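Local coordinates for protein separin (Saccharomyces cerevisiae, PDB 5U1T) that cleaves the MCD1/SCC1 subunit of cohesin as a caspase-like cysteine protease, releasing sister chromatids at the onset of anaphase, at residues D160-L165 against I381-K386. Sequence-based numbering, arbitrary orientation.
Sequences DKRYLL and ICIDYK
R162 reaches across from the short helix 160-163 and sets its guanidinium against two neighbours on the last turn of helix 365-384, one over a face and one at the edge. D384 meets it at the edge: NH2 of R162 gives a hydrogen bond of 2.7 Å to OD1 of D384, at an N-H...O angle of 150°. The acceptor lies close to the guanidinium plane, while the carboxylate itself is turned 65° from that plane. NH2 comes at OD1 nearly along its C-O bond, so one oxygen carries this salt bridge, and OD2 is taken by R334. I383 takes one face; its CG2 methyl sits over the middle of the group, 3.5 Å from CZ of R162, with CD1 farther along towards NH1. On the opposite face the hydroxyl of Y163 lies nearer the rim.

Reach comes from the arginine chain, which leaves its own backbone with CG anti to N (chi1 160°) and then runs fully extended to NE. CD of R162 passes OD1 of D384 at 3.3 Å on the way. The backbones come close here, CA of R162 lying 6.4 Å from CA of D384, and the extended chain carries the guanidinium on past that point to the D384 carboxylate and I383.

Further acids hold the rotation of the guanidinium: D120 pairs with NH1, and E380, one turn before D384, with NH2. With an alanine here, D384 OD1, D120 and E380 would probably all lose their shared cationic partner, and I383 the flat surface it packs on.

Far from the protease active site, this charged network joins helix 160-163 to the C-terminal end of helix 365-384 within the N-terminal helical region, with R334 contributed by helix 319-336 and helix 190-203 packing against D160 and L165.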
loop_
_atom_site.group_PDB
_atom_site.type_symbol
_atom_site.label_atom_id
_atom_site.label_comp_id
_atom_site.label_asym_id
_atom_site.label_seq_id
_atom_site.Cartn_x
_atom_site.Cartn_y
_atom_site.Cartn_z
ATOM N N ASP A 160 63.220 18.455 14.105
ATOM C CA ASP A 160 62.714 19.534 13.259
ATOM C C ASP A 160 61.873 19.051 12.071
ATOM O O ASP A 160 60.954 19.750 11.642
ATOM C CB ASP A 160 63.882 20.377 12.741
ATOM C CG ASP A 160 64.937 19.542 12.045
ATOM O OD1 ASP A 160 64.689 18.344 11.779
ATOM O OD2 ASP A 160 66.018 20.089 11.758
ATOM N N LYS A 161 62.196 17.872 11.537
ATOM C CA LYS A 161 61.440 17.289 10.430
ATOM C C LYS A 161 59.969 17.116 10.780
ATOM O O LYS A 161 59.083 17.225 9.925
ATOM C CB LYS A 161 62.033 15.942 10.026
ATOM C CG LYS A 161 63.071 16.051 8.949
ATOM C CD LYS A 161 64.203 15.073 9.159
ATOM C CE LYS A 161 64.063 13.845 8.274
ATOM N NZ LYS A 161 65.353 13.069 8.221
ATOM N N ARG A 162 59.713 16.841 12.050
ATOM C CA ARG A 162 58.370 16.568 12.503
ATOM C C ARG A 162 57.701 17.804 13.068
ATOM O O ARG A 162 56.540 18.075 12.764
ATOM C CB ARG A 162 58.389 15.458 13.541
ATOM C CG ARG A 162 57.166 15.428 14.399
ATOM C CD ARG A 162 57.232 14.293 15.379
ATOM N NE ARG A 162 56.056 14.270 16.232
ATOM C CZ ARG A 162 55.876 13.419 17.232
ATOM N NH1 ARG A 162 54.760 13.471 17.946
ATOM N NH2 ARG A 162 56.800 12.513 17.511
ATOM N N TYR A 163 58.417 18.570 13.882
ATOM C CA TYR A 163 57.752 19.683 14.549
ATOM C C TYR A 163 57.723 20.962 13.722
ATOM O O TYR A 163 56.914 21.848 13.991
ATOM C CB TYR A 163 58.398 19.963 15.903
ATOM C CG TYR A 163 58.377 18.774 16.825
ATOM C CD1 TYR A 163 57.174 18.153 17.173
ATOM C CD2 TYR A 163 59.566 18.267 17.356
ATOM C CE1 TYR A 163 57.154 17.052 18.019
ATOM C CE2 TYR A 163 59.558 17.173 18.202
ATOM C CZ TYR A 163 58.351 16.571 18.527
ATOM O OH TYR A 163 58.369 15.485 19.363
ATOM N N LEU A 164 58.581 21.062 12.715
ATOM C CA LEU A 164 58.798 22.346 12.050
ATOM C C LEU A 164 58.763 22.297 10.534
ATOM O O LEU A 164 58.046 23.065 9.894
ATOM C CB LEU A 164 60.142 22.927 12.480
ATOM C CG LEU A 164 60.143 24.037 13.527
ATOM C CD1 LEU A 164 59.502 25.276 12.965
ATOM C CD2 LEU A 164 59.400 23.611 14.751
ATOM N N LEU A 165 59.560 21.401 9.966
ATOM C CA LEU A 165 59.846 21.403 8.536
ATOM C C LEU A 165 58.799 20.634 7.756
ATOM O O LEU A 165 59.104 19.656 7.072
ATOM C CB LEU A 165 61.240 20.817 8.278
ATOM C CG LEU A 165 62.369 21.412 9.124
ATOM C CD1 LEU A 165 63.690 20.743 8.818
ATOM C CD2 LEU A 165 62.475 22.913 8.926
ATOM N N ILE A 381 57.754 6.827 18.044
ATOM C CA ILE A 381 58.626 6.420 16.953
ATOM C C ILE A 381 57.837 6.374 15.649
ATOM O O ILE A 381 58.289 6.875 14.620
ATOM C CB ILE A 381 59.284 5.044 17.224
ATOM C CG1 ILE A 381 60.437 5.190 18.222
ATOM C CG2 ILE A 381 59.797 4.433 15.932
ATOM C CD1 ILE A 381 61.798 5.323 17.571
ATOM N N CYS A 382 56.641 5.797 15.709
ATOM C CA CYS A 382 55.792 5.695 14.532
ATOM C C CYS A 382 55.440 7.053 13.950
ATOM O O CYS A 382 55.363 7.200 12.742
ATOM C CB CYS A 382 54.524 4.923 14.862
ATOM S SG CYS A 382 54.875 3.218 15.289
ATOM N N ILE A 383 55.246 8.055 14.794
ATOM C CA ILE A 383 54.974 9.391 14.286
ATOM C C ILE A 383 56.244 10.059 13.714
ATOM O O ILE A 383 56.162 10.839 12.765
ATOM C CB ILE A 383 54.344 10.263 15.382
ATOM C CG1 ILE A 383 53.097 9.572 15.924
ATOM C CG2 ILE A 383 53.984 11.639 14.853
ATOM C CD1 ILE A 383 52.483 10.279 17.079
ATOM N N ASP A 384 57.416 9.739 14.264
ATOM C CA ASP A 384 58.677 10.251 13.720
ATOM C C ASP A 384 58.947 9.668 12.336
ATOM O O ASP A 384 59.638 10.269 11.519
ATOM C CB ASP A 384 59.851 9.913 14.643
ATOM C CG ASP A 384 59.836 10.705 15.946
ATOM O OD1 ASP A 384 58.912 11.514 16.155
ATOM O OD2 ASP A 384 60.752 10.508 16.773
ATOM N N TYR A 385 58.389 8.485 12.094
ATOM C CA TYR A 385 58.703 7.684 10.916
ATOM C C TYR A 385 57.573 7.616 9.889
ATOM O O TYR A 385 57.705 6.940 8.869
ATOM C CB TYR A 385 59.036 6.256 11.332
ATOM C CG TYR A 385 60.416 6.027 11.883
ATOM C CD1 TYR A 385 61.362 7.044 11.923
ATOM C CD2 TYR A 385 60.779 4.772 12.352
ATOM C CE1 TYR A 385 62.645 6.812 12.431
ATOM C CE2 TYR A 385 62.048 4.528 12.855
ATOM C CZ TYR A 385 62.977 5.545 12.892
ATOM O OH TYR A 385 64.228 5.272 13.397
ATOM N N LYS A 386 56.464 8.291 10.168
ATOM C CA LYS A 386 55.254 8.140 9.365
ATOM C C LYS A 386 54.953 6.659 9.119
ATOM O O LYS A 386 55.047 6.180 7.993
ATOM C CB LYS A 386 55.388 8.887 8.040
ATOM C CG LYS A 386 55.756 10.350 8.201
ATOM C CD LYS A 386 55.995 10.998 6.856
ATOM C CE LYS A 386 56.429 12.429 7.035
ATOM N NZ LYS A 386 57.710 12.493 7.805
#